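Local coordinates for protein Crov588 (Cafeteriavirus, PDB 6NYR) that is of unknown function but folds as a circular solenoid of leucine-rich FNIP repeats, a type of scaffold that often binds proteins, at residues L297-Q308 with L319-Q330; V135-L146 with E158-T166. All blocks are in the same frame, centred on the assembly; numbering follows the deposited sequence.

Contact 1 (L297-Q308 with L319-Q330)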
loop_
_atom_site.group_PDB
_atom_site.type_symbol
_atom_site.label_atom_id
_atom_site.label_comp_id
_atom_site.label_asym_id
_atom_site.label_seq_id
_atom_site.Cartn_x
_atom_site.Cartn_y
_atom_site.Cartn_z
ATOM N N LEU A 297 -4.869 9.977 -27.619
ATOM C CA LEU A 297 -4.076 9.976 -26.397
ATOM C C LEU A 297 -4.802 10.665 -25.254
ATOM O O LEU A 297 -5.218 11.821 -25.373
ATOM C CB LEU A 297 -2.735 10.662 -26.662
ATOM C CG LEU A 297 -1.621 10.446 -25.645
ATOM C CD1 LEU A 297 -1.202 8.987 -25.609
ATOM C CD2 LEU A 297 -0.429 11.339 -25.987
ATOM N N THR A 298 -4.940 9.952 -24.138
ATOM C CA THR A 298 -5.490 10.530 -22.922
ATOM C C THR A 298 -4.465 10.673 -21.810
ATOM O O THR A 298 -4.590 11.578 -20.983
ATOM C CB THR A 298 -6.655 9.679 -22.399
ATOM O OG1 THR A 298 -6.194 8.359 -22.099
ATOM C CG2 THR A 298 -7.769 9.611 -23.440
ATOM N N HIS A 299 -3.467 9.793 -21.761
ATOM C CA HIS A 299 -2.480 9.776 -20.691
ATOM C C HIS A 299 -1.084 9.839 -21.287
ATOM O O HIS A 299 -0.746 9.054 -22.180
ATOM C CB HIS A 299 -2.658 8.530 -19.819
ATOM C CG HIS A 299 -3.916 8.545 -19.011
ATOM N ND1 HIS A 299 -5.168 8.435 -19.578
ATOM C CD2 HIS A 299 -4.117 8.677 -17.678
ATOM C CE1 HIS A 299 -6.085 8.487 -18.627
ATOM N NE2 HIS A 299 -5.474 8.633 -17.465
ATOM N N LEU A 300 -0.291 10.793 -20.802
ATOM C CA LEU A 300 1.062 11.013 -21.297
ATOM C C LEU A 300 1.999 11.228 -20.123
ATOM O O LEU A 300 1.812 12.164 -19.340
ATOM C CB LEU A 300 1.106 12.216 -22.241
ATOM C CG LEU A 300 2.489 12.552 -22.808
ATOM C CD1 LEU A 300 3.082 11.353 -23.518
ATOM C CD2 LEU A 300 2.387 13.754 -23.743
ATOM N N THR A 301 3.009 10.369 -20.012
ATOM C CA THR A 301 4.001 10.440 -18.946
ATOM C C THR A 301 5.384 10.554 -19.577
ATOM O O THR A 301 5.791 9.676 -20.346
ATOM C CB THR A 301 3.933 9.203 -18.044
ATOM O OG1 THR A 301 2.649 9.135 -17.411
ATOM C CG2 THR A 301 5.026 9.238 -16.980
ATOM N N PHE A 302 6.094 11.636 -19.262
ATOM C CA PHE A 302 7.470 11.801 -19.698
ATOM C C PHE A 302 8.424 11.234 -18.646
ATOM O O PHE A 302 8.109 11.150 -17.458
ATOM C CB PHE A 302 7.808 13.275 -19.952
ATOM C CG PHE A 302 7.187 13.836 -21.193
ATOM C CD1 PHE A 302 7.670 13.489 -22.443
ATOM C CD2 PHE A 302 6.121 14.718 -21.112
ATOM C CE1 PHE A 302 7.096 14.006 -23.591
ATOM C CE2 PHE A 302 5.543 15.235 -22.258
ATOM C CZ PHE A 302 6.036 14.877 -23.497
ATOM N N GLY A 303 9.628 10.868 -19.106
ATOM C CA GLY A 303 10.680 10.407 -18.226
ATOM C C GLY A 303 11.499 11.554 -17.653
ATOM O O GLY A 303 11.341 12.715 -18.022
ATOM N N ASN A 304 12.430 11.196 -16.765
ATOM C CA ASN A 304 13.099 12.206 -15.950
ATOM C C ASN A 304 13.967 13.139 -16.785
ATOM O O ASN A 304 14.172 14.292 -16.392
ATOM C CB ASN A 304 13.924 11.531 -14.853
ATOM C CG ASN A 304 13.058 11.000 -13.722
ATOM O OD1 ASN A 304 12.070 11.632 -13.335
ATOM N ND2 ASN A 304 13.428 9.844 -13.180
ATOM N N ASN A 305 14.484 12.682 -17.927
ATOM C CA ASN A 305 15.381 13.513 -18.720
ATOM C C ASN A 305 14.679 14.365 -19.773
ATOM O O ASN A 305 15.304 15.283 -20.317
ATOM C CB ASN A 305 16.433 12.656 -19.438
ATOM C CG ASN A 305 17.435 12.047 -18.494
ATOM O OD1 ASN A 305 17.349 12.223 -17.278
ATOM N ND2 ASN A 305 18.398 11.315 -19.048
ATOM N N PHE A 306 13.410 14.103 -20.079
ATOM C CA PHE A 306 12.754 14.856 -21.140
ATOM C C PHE A 306 12.731 16.343 -20.811
ATOM O O PHE A 306 12.278 16.745 -19.736
ATOM C CB PHE A 306 11.326 14.366 -21.363
ATOM C CG PHE A 306 10.592 15.139 -22.418
ATOM C CD1 PHE A 306 10.756 14.828 -23.758
ATOM C CD2 PHE A 306 9.753 16.187 -22.073
ATOM C CE1 PHE A 306 10.093 15.540 -24.734
ATOM C CE2 PHE A 306 9.086 16.903 -23.048
ATOM C CZ PHE A 306 9.255 16.579 -24.380
ATOM N N ASN A 307 13.205 17.164 -21.747
ATOM C CA ASN A 307 13.249 18.604 -21.525
ATOM C C ASN A 307 13.267 19.353 -22.851
ATOM O O ASN A 307 14.047 20.292 -23.032
ATOM C CB ASN A 307 14.474 18.979 -20.684
ATOM C CG ASN A 307 14.412 20.408 -20.163
ATOM O OD1 ASN A 307 13.352 21.033 -20.159
ATOM N ND2 ASN A 307 15.552 20.926 -19.715
ATOM N N GLN A 308 12.408 18.949 -23.781
ATOM C CA GLN A 308 12.272 19.613 -25.070
ATOM C C GLN A 308 10.988 20.431 -25.086
ATOM O O GLN A 308 9.971 20.025 -24.510
ATOM C CB GLN A 308 12.285 18.601 -26.214
ATOM C CG GLN A 308 13.575 17.800 -26.280
ATOM C CD GLN A 308 14.794 18.675 -26.535
ATOM O OE1 GLN A 308 14.825 19.462 -27.484
ATOM N NE2 GLN A 308 15.799 18.552 -25.677
ATOM N N LEU A 319 -6.048 14.791 -24.769
ATOM C CA LEU A 319 -5.223 14.542 -23.595
ATOM C C LEU A 319 -5.901 15.043 -22.327
ATOM O O LEU A 319 -6.332 16.198 -22.249
ATOM C CB LEU A 319 -3.859 15.211 -23.752
ATOM C CG LEU A 319 -2.781 14.768 -22.761
ATOM C CD1 LEU A 319 -2.325 13.353 -23.039
ATOM C CD2 LEU A 319 -1.606 15.741 -22.804
ATOM N N THR A 320 -5.990 14.160 -21.333
ATOM C CA THR A 320 -6.547 14.493 -20.031
ATOM C C THR A 320 -5.514 14.490 -18.916
ATOM O O THR A 320 -5.663 15.241 -17.950
ATOM C CB THR A 320 -7.664 13.509 -19.654
ATOM O OG1 THR A 320 -7.123 12.185 -19.548
ATOM C CG2 THR A 320 -8.770 13.521 -20.701
ATOM N N HIS A 321 -4.476 13.664 -19.027
ATOM C CA HIS A 321 -3.475 13.510 -17.979
ATOM C C HIS A 321 -2.093 13.737 -18.571
ATOM O O HIS A 321 -1.719 13.087 -19.552
ATOM C CB HIS A 321 -3.571 12.122 -17.341
ATOM C CG HIS A 321 -4.801 11.930 -16.510
ATOM N ND1 HIS A 321 -6.052 11.758 -17.064
ATOM C CD2 HIS A 321 -4.979 11.918 -15.169
ATOM C CE1 HIS A 321 -6.944 11.631 -16.099
ATOM N NE2 HIS A 321 -6.320 11.726 -14.939
ATOM N N LEU A 322 -1.354 14.682 -17.992
ATOM C CA LEU A 322 0.011 14.984 -18.404
ATOM C C LEU A 322 0.911 15.010 -17.179
ATOM O O LEU A 322 0.608 15.695 -16.197
ATOM C CB LEU A 322 0.080 16.321 -19.140
ATOM C CG LEU A 322 1.482 16.846 -19.454
ATOM C CD1 LEU A 322 2.236 15.887 -20.346
ATOM C CD2 LEU A 322 1.383 18.227 -20.104
ATOM N N THR A 323 2.011 14.264 -17.237
ATOM C CA THR A 323 2.950 14.168 -16.125
ATOM C C THR A 323 4.366 14.367 -16.643
ATOM O O THR A 323 4.821 13.621 -17.518
ATOM C CB THR A 323 2.836 12.816 -15.412
ATOM O OG1 THR A 323 1.492 12.628 -14.954
ATOM C CG2 THR A 323 3.800 12.753 -14.236
ATOM N N PHE A 324 5.062 15.357 -16.094
ATOM C CA PHE A 324 6.434 15.657 -16.472
ATOM C C PHE A 324 7.400 14.971 -15.516
ATOM O O PHE A 324 7.070 14.659 -14.368
ATOM C CB PHE A 324 6.682 17.169 -16.477
ATOM C CG PHE A 324 6.075 17.881 -17.650
ATOM C CD1 PHE A 324 6.601 17.723 -18.924
ATOM C CD2 PHE A 324 4.976 18.709 -17.483
ATOM C CE1 PHE A 324 6.044 18.380 -20.005
ATOM C CE2 PHE A 324 4.414 19.367 -18.565
ATOM C CZ PHE A 324 4.951 19.202 -19.825
ATOM N N GLY A 325 8.616 14.752 -16.008
ATOM C CA GLY A 325 9.673 14.165 -15.218
ATOM C C GLY A 325 10.532 15.215 -14.550
ATOM O O GLY A 325 10.218 16.407 -14.529
ATOM N N ASP A 326 11.651 14.744 -13.995
ATOM C CA ASP A 326 12.511 15.592 -13.178
ATOM C C ASP A 326 13.003 16.816 -13.943
ATOM O O ASP A 326 13.026 17.930 -13.406
ATOM C CB ASP A 326 13.703 14.776 -12.674
ATOM C CG ASP A 326 13.323 13.782 -11.602
ATOM O OD1 ASP A 326 12.326 14.021 -10.885
ATOM O OD2 ASP A 326 14.031 12.759 -11.474
ATOM N N ASP A 327 13.445 16.622 -15.185
ATOM C CA ASP A 327 14.253 17.627 -15.865
ATOM C C ASP A 327 13.457 18.687 -16.618
ATOM O O ASP A 327 14.034 19.719 -16.983
ATOM C CB ASP A 327 15.215 16.948 -16.856
ATOM C CG ASP A 327 16.364 16.248 -16.169
ATOM O OD1 ASP A 327 16.364 16.204 -14.920
ATOM O OD2 ASP A 327 17.266 15.736 -16.869
ATOM N N PHE A 328 12.164 18.479 -16.862
ATOM C CA PHE A 328 11.440 19.392 -17.733
ATOM C C PHE A 328 11.375 20.791 -17.128
ATOM O O PHE A 328 10.946 20.965 -15.985
ATOM C CB PHE A 328 10.026 18.883 -18.002
ATOM C CG PHE A 328 9.260 19.731 -18.973
ATOM C CD1 PHE A 328 9.394 19.536 -20.339
ATOM C CD2 PHE A 328 8.426 20.743 -18.522
ATOM C CE1 PHE A 328 8.692 20.321 -21.235
ATOM C CE2 PHE A 328 7.729 21.534 -19.421
ATOM C CZ PHE A 328 7.864 21.318 -20.776
ATOM N N ASN A 329 11.787 21.794 -17.909
ATOM C CA ASN A 329 11.770 23.175 -17.446
ATOM C C ASN A 329 11.703 24.120 -18.637
ATOM O O ASN A 329 12.463 25.099 -18.699
ATOM C CB ASN A 329 13.017 23.478 -16.608
ATOM C CG ASN A 329 12.875 24.752 -15.801
ATOM O OD1 ASN A 329 11.766 25.203 -15.527
ATOM N ND2 ASN A 329 14.004 25.347 -15.431
ATOM N N GLN A 330 10.817 23.826 -19.582
ATOM C CA GLN A 330 10.644 24.648 -20.768
ATOM C C GLN A 330 9.468 25.597 -20.580
ATOM O O GLN A 330 8.502 25.288 -19.877
ATOM C CB GLN A 330 10.415 23.773 -21.998
ATOM C CG GLN A 330 11.628 22.955 -22.405
ATOM C CD GLN A 330 12.814 23.815 -22.776
ATOM O OE1 GLN A 330 12.709 24.708 -23.615
ATOM N NE2 GLN A 330 13.948 23.562 -22.137
HETATM O O HOH W 1 -0.003 11.531 -16.885
#
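Asn307 reaches across to the next coil with its OD1, which accepts two donors from opposite faces of its amide plane: Asn329 N at 2.8 Å and Gln330 NE2 at 3.3 Å. Its CG stands anti to the backbone N (chi1 -167°), which carries the amide alongside the neighbouring coil. Asn304 works differently. Its amide lies flat on the carboxylate of Asp326, the planes 1° apart, and OD1 accepts a hydrogen bond from Asp326 N at 3.2 Å. The same OD1 lies 2.9 Å from Asp326 OD2, an acceptor pair that probably repels; the bond here is to the backbone N.

Leu319 fills the other end. Its CD1 tucks against Leu300 CB at 3.7 Å and also touches Leu297 CG. Just beyond, Thr298 O is gripped by His321 N, Thr320 N and Thr320 OG1, while the rings of His299 and His321 form an offset stack with centroids 4.2 Å apart. The histidines open parallel strands 299-301 and 321-323, whose axes are 4.9 Å apart. The asparagine bond recurs on either side, where Asn307 N donates to Asn285 OD1 and Asn351 N to Asn329 OD1; this is the asparagine ladder of a leucine-rich repeat solenoid.

Contact 2 (V135-L146 with E158-T166)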
loop_
_atom_site.group_PDB
_atom_site.type_symbol
_atom_site.label_atom_id
_atom_site.label_comp_id
_atom_site.label_asym_id
_atom_site.label_seq_id
_atom_site.Cartn_x
_atom_site.Cartn_y
_atom_site.Cartn_z
ATOM N N VAL A 135 11.172 -31.283 -25.497
ATOM C CA VAL A 135 10.832 -31.662 -26.861
ATOM C C VAL A 135 9.332 -31.879 -27.002
ATOM O O VAL A 135 8.551 -31.505 -26.121
ATOM C CB VAL A 135 11.610 -32.924 -27.282
ATOM C CG1 VAL A 135 13.108 -32.642 -27.284
ATOM C CG2 VAL A 135 11.285 -34.093 -26.354
ATOM N N GLU A 136 8.929 -32.482 -28.118
ATOM C CA GLU A 136 7.522 -32.530 -28.496
ATOM C C GLU A 136 6.744 -33.467 -27.581
ATOM O O GLU A 136 7.239 -34.521 -27.173
ATOM C CB GLU A 136 7.390 -32.977 -29.953
ATOM C CG GLU A 136 5.978 -32.924 -30.512
ATOM C CD GLU A 136 5.936 -33.140 -32.019
ATOM O OE1 GLU A 136 6.982 -33.498 -32.598
ATOM O OE2 GLU A 136 4.859 -32.949 -32.623
ATOM N N ASN A 137 5.515 -33.070 -27.265
ATOM C CA ASN A 137 4.616 -33.855 -26.421
ATOM C C ASN A 137 5.198 -34.111 -25.035
ATOM O O ASN A 137 5.027 -35.189 -24.458
ATOM C CB ASN A 137 4.266 -35.182 -27.098
ATOM C CG ASN A 137 3.437 -34.998 -28.347
ATOM O OD1 ASN A 137 3.873 -35.325 -29.454
ATOM N ND2 ASN A 137 2.232 -34.470 -28.180
ATOM N N VAL A 138 5.866 -33.107 -24.484
ATOM C CA VAL A 138 6.300 -33.126 -23.095
ATOM C C VAL A 138 5.339 -32.340 -22.220
ATOM O O VAL A 138 4.927 -32.804 -21.158
ATOM C CB VAL A 138 7.741 -32.585 -22.969
ATOM C CG1 VAL A 138 8.128 -32.473 -21.503
ATOM C CG2 VAL A 138 8.707 -33.488 -23.714
ATOM N N LEU A 139 4.987 -31.138 -22.660
ATOM C CA LEU A 139 4.067 -30.291 -21.923
ATOM C C LEU A 139 2.644 -30.820 -22.063
ATOM O O LEU A 139 2.244 -31.245 -23.153
ATOM C CB LEU A 139 4.155 -28.865 -22.457
ATOM C CG LEU A 139 5.538 -28.215 -22.377
ATOM C CD1 LEU A 139 5.551 -26.868 -23.082
ATOM C CD2 LEU A 139 5.957 -28.060 -20.919
ATOM N N PRO A 140 1.865 -30.817 -20.982
ATOM C CA PRO A 140 0.466 -31.255 -21.082
ATOM C C PRO A 140 -0.249 -30.576 -22.242
ATOM O O PRO A 140 -0.055 -29.390 -22.514
ATOM C CB PRO A 140 -0.129 -30.853 -19.727
ATOM C CG PRO A 140 1.040 -30.889 -18.784
ATOM C CD PRO A 140 2.253 -30.484 -19.596
ATOM N N GLY A 141 -1.096 -31.349 -22.926
ATOM C CA GLY A 141 -1.689 -30.905 -24.173
ATOM C C GLY A 141 -2.657 -29.753 -24.042
ATOM O O GLY A 141 -2.920 -29.066 -25.035
ATOM N N GLY A 142 -3.205 -29.537 -22.853
ATOM C CA GLY A 142 -4.121 -28.440 -22.630
ATOM C C GLY A 142 -3.553 -27.335 -21.760
ATOM O O GLY A 142 -4.308 -26.601 -21.114
ATOM N N LEU A 143 -2.226 -27.209 -21.721
ATOM C CA LEU A 143 -1.599 -26.153 -20.940
ATOM C C LEU A 143 -2.021 -24.783 -21.460
ATOM O O LEU A 143 -2.060 -24.542 -22.671
ATOM C CB LEU A 143 -0.078 -26.265 -21.015
ATOM C CG LEU A 143 0.771 -26.566 -19.780
ATOM C CD1 LEU A 143 2.136 -25.840 -19.961
ATOM C CD2 LEU A 143 0.149 -26.183 -18.469
ATOM N N THR A 144 -2.331 -23.879 -20.534
ATOM C CA THR A 144 -2.665 -22.498 -20.864
ATOM C C THR A 144 -1.632 -21.498 -20.369
ATOM O O THR A 144 -1.373 -20.501 -21.045
ATOM C CB THR A 144 -4.035 -22.123 -20.281
ATOM O OG1 THR A 144 -4.032 -22.350 -18.866
ATOM C CG2 THR A 144 -5.136 -22.943 -20.928
ATOM N N HIS A 145 -1.038 -21.729 -19.199
ATOM C CA HIS A 145 -0.097 -20.796 -18.595
ATOM C C HIS A 145 1.229 -21.506 -18.365
ATOM O O HIS A 145 1.277 -22.533 -17.678
ATOM C CB HIS A 145 -0.654 -20.232 -17.285
ATOM C CG HIS A 145 -1.788 -19.271 -17.476
ATOM N ND1 HIS A 145 -2.975 -19.627 -18.080
ATOM C CD2 HIS A 145 -1.904 -17.956 -17.170
ATOM C CE1 HIS A 145 -3.778 -18.579 -18.123
ATOM N NE2 HIS A 145 -3.151 -17.552 -17.578
ATOM N N LEU A 146 2.300 -20.960 -18.942
ATOM C CA LEU A 146 3.638 -21.510 -18.790
ATOM C C LEU A 146 4.612 -20.403 -18.411
ATOM O O LEU A 146 4.716 -19.395 -19.115
ATOM C CB LEU A 146 4.110 -22.191 -20.076
ATOM C CG LEU A 146 5.541 -22.734 -20.035
ATOM C CD1 LEU A 146 5.650 -23.855 -19.011
ATOM C CD2 LEU A 146 5.981 -23.192 -21.411
ATOM N N GLU A 158 9.414 -25.973 -33.036
ATOM C CA GLU A 158 8.024 -26.091 -33.451
ATOM C C GLU A 158 7.331 -27.255 -32.751
ATOM O O GLU A 158 7.916 -28.321 -32.544
ATOM C CB GLU A 158 7.975 -26.280 -34.972
ATOM C CG GLU A 158 6.699 -25.831 -35.654
ATOM C CD GLU A 158 6.758 -26.016 -37.167
ATOM O OE1 GLU A 158 7.794 -26.502 -37.668
ATOM O OE2 GLU A 158 5.769 -25.682 -37.851
ATOM N N ASN A 159 6.070 -27.034 -32.392
ATOM C CA ASN A 159 5.164 -28.046 -31.855
ATOM C C ASN A 159 5.572 -28.565 -30.477
ATOM O O ASN A 159 5.117 -29.638 -30.065
ATOM C CB ASN A 159 5.004 -29.246 -32.807
ATOM C CG ASN A 159 4.556 -28.838 -34.196
ATOM O OD1 ASN A 159 3.738 -27.929 -34.357
ATOM N ND2 ASN A 159 5.082 -29.520 -35.211
ATOM N N VAL A 160 6.415 -27.846 -29.746
ATOM C CA VAL A 160 6.660 -28.200 -28.352
ATOM C C VAL A 160 5.687 -27.478 -27.425
ATOM O O VAL A 160 5.248 -28.036 -26.418
ATOM C CB VAL A 160 8.122 -27.898 -27.967
ATOM C CG1 VAL A 160 9.079 -28.510 -28.974
ATOM C CG2 VAL A 160 8.344 -26.402 -27.856
ATOM N N LEU A 161 5.341 -26.238 -27.745
ATOM C CA LEU A 161 4.370 -25.493 -26.955
ATOM C C LEU A 161 2.957 -25.923 -27.333
ATOM O O LEU A 161 2.632 -25.986 -28.524
ATOM C CB LEU A 161 4.545 -23.996 -27.173
ATOM C CG LEU A 161 5.891 -23.416 -26.731
ATOM C CD1 LEU A 161 5.998 -21.949 -27.133
ATOM C CD2 LEU A 161 6.095 -23.587 -25.232
ATOM N N PRO A 162 2.106 -26.246 -26.360
ATOM C CA PRO A 162 0.740 -26.661 -26.704
ATOM C C PRO A 162 0.028 -25.590 -27.517
ATOM O O PRO A 162 0.219 -24.390 -27.305
ATOM C CB PRO A 162 0.067 -26.862 -25.340
ATOM C CG PRO A 162 1.190 -27.071 -24.371
ATOM C CD PRO A 162 2.364 -26.297 -24.906
ATOM N N ASN A 163 -0.798 -26.035 -28.462
ATOM C CA ASN A 163 -1.588 -25.081 -29.246
ATOM C C ASN A 163 -2.745 -24.481 -28.435
ATOM O O ASN A 163 -3.608 -23.801 -29.004
ATOM C CB ASN A 163 -2.108 -25.733 -30.529
ATOM C CG ASN A 163 -2.938 -26.972 -30.272
ATOM O OD1 ASN A 163 -3.688 -27.045 -29.297
ATOM N ND2 ASN A 163 -2.810 -27.958 -31.154
ATOM N N SER A 164 -2.766 -24.730 -27.128
ATOM C CA SER A 164 -3.766 -24.165 -26.233
ATOM C C SER A 164 -3.202 -23.059 -25.352
ATOM O O SER A 164 -3.957 -22.435 -24.596
ATOM C CB SER A 164 -4.354 -25.269 -25.346
ATOM O OG SER A 164 -3.317 -25.955 -24.665
ATOM N N LEU A 165 -1.905 -22.790 -25.443
ATOM C CA LEU A 165 -1.248 -21.871 -24.524
ATOM C C LEU A 165 -1.687 -20.434 -24.778
ATOM O O LEU A 165 -1.713 -19.970 -25.922
ATOM C CB LEU A 165 0.267 -21.988 -24.680
ATOM C CG LEU A 165 1.163 -21.560 -23.522
ATOM C CD1 LEU A 165 1.137 -22.588 -22.407
ATOM C CD2 LEU A 165 2.584 -21.325 -24.026
ATOM N N THR A 166 -2.032 -19.731 -23.700
ATOM C CA THR A 166 -2.376 -18.317 -23.769
ATOM C C THR A 166 -1.357 -17.407 -23.099
ATOM O O THR A 166 -1.232 -16.244 -23.494
ATOM C CB THR A 166 -3.748 -18.060 -23.120
ATOM O OG1 THR A 166 -3.730 -18.517 -21.761
ATOM C CG2 THR A 166 -4.855 -18.762 -23.884
HETATM O O HOH W 2 6.160 -30.434 -25.051
HETATM O O HOH W 3 3.336 -30.774 -28.035
#
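Ser164 OG donates to Leu143 O over 2.7 Å, joining two successive coils of the leucine-rich repeat solenoid in the loops that lead back to its parallel strands. With OG between the backbone N and the carbonyl carbon (chi1 55°), the hydroxyl meets Leu143 O from above its carbonyl plane. One residue on, Thr144 O receives Thr166 N at 2.8 Å, this time in the carbonyl plane and on a lone pair. That bond begins the strand pairing, which Thr144 and Leu146 continue with His167.

Water does the bridging farther back in the loops. One molecule donates to Val135 O and to Val160 O, the latter 2.9 Å away, and accepts from Leu139 N; it thereby serves three backbone groups of two coils. A second links Asn137 N to Asn159 O.

Apolar contacts fill the interior. Pro162 lies against both Leu139 and Leu143: its CD meets Leu139 CD1 at 3.7 Å, the side chains crossing at about a right angle, and its CG presses on Leu143 CB while also lying 3.2 Å from Pro140 O. Leu146 is touched twice, on CB by Leu165 CD1 and on CD2 by Leu161 CD2, each at 3.8 Å. Leu139, Leu143 and Leu146 also touch Leu124 of the preceding strand, so the leucines form a continuous core from coil to coil. Away from this core, Glu136 runs extended beside Asn159, its CG in van der Waals contact with Asn159 O.

At the start of the strand the His145 ring stacks with His123 and His167. Its rotation is steadied by Thr144, whose OG1 is itself bonded to Thr122 O and lies in the ring plane, accepting from His145 ND1 at 3.0 Å.

In the fold
Contacts 1 and 2 belong to different parts of one ring-like solenoid: their centres are 42 Å apart and their nearest atoms about 25 Å, with no touch between them. Both join a coil to the next, with strands spaced 22 residues apart; many contacting pairs keep that spacing, others are shifted by a residue or more. Contact 1 follows the strand and the loop after it, whereas contact 2 takes in the return loops and the approach to the strand. The centre of contact 2 lies about 37 Å from the centre of the chain, that of contact 1 about 25 Å. A glycerol, probably from the crystallisation liquor, sits about 3 Å from the side chain of Asn305 in contact 1.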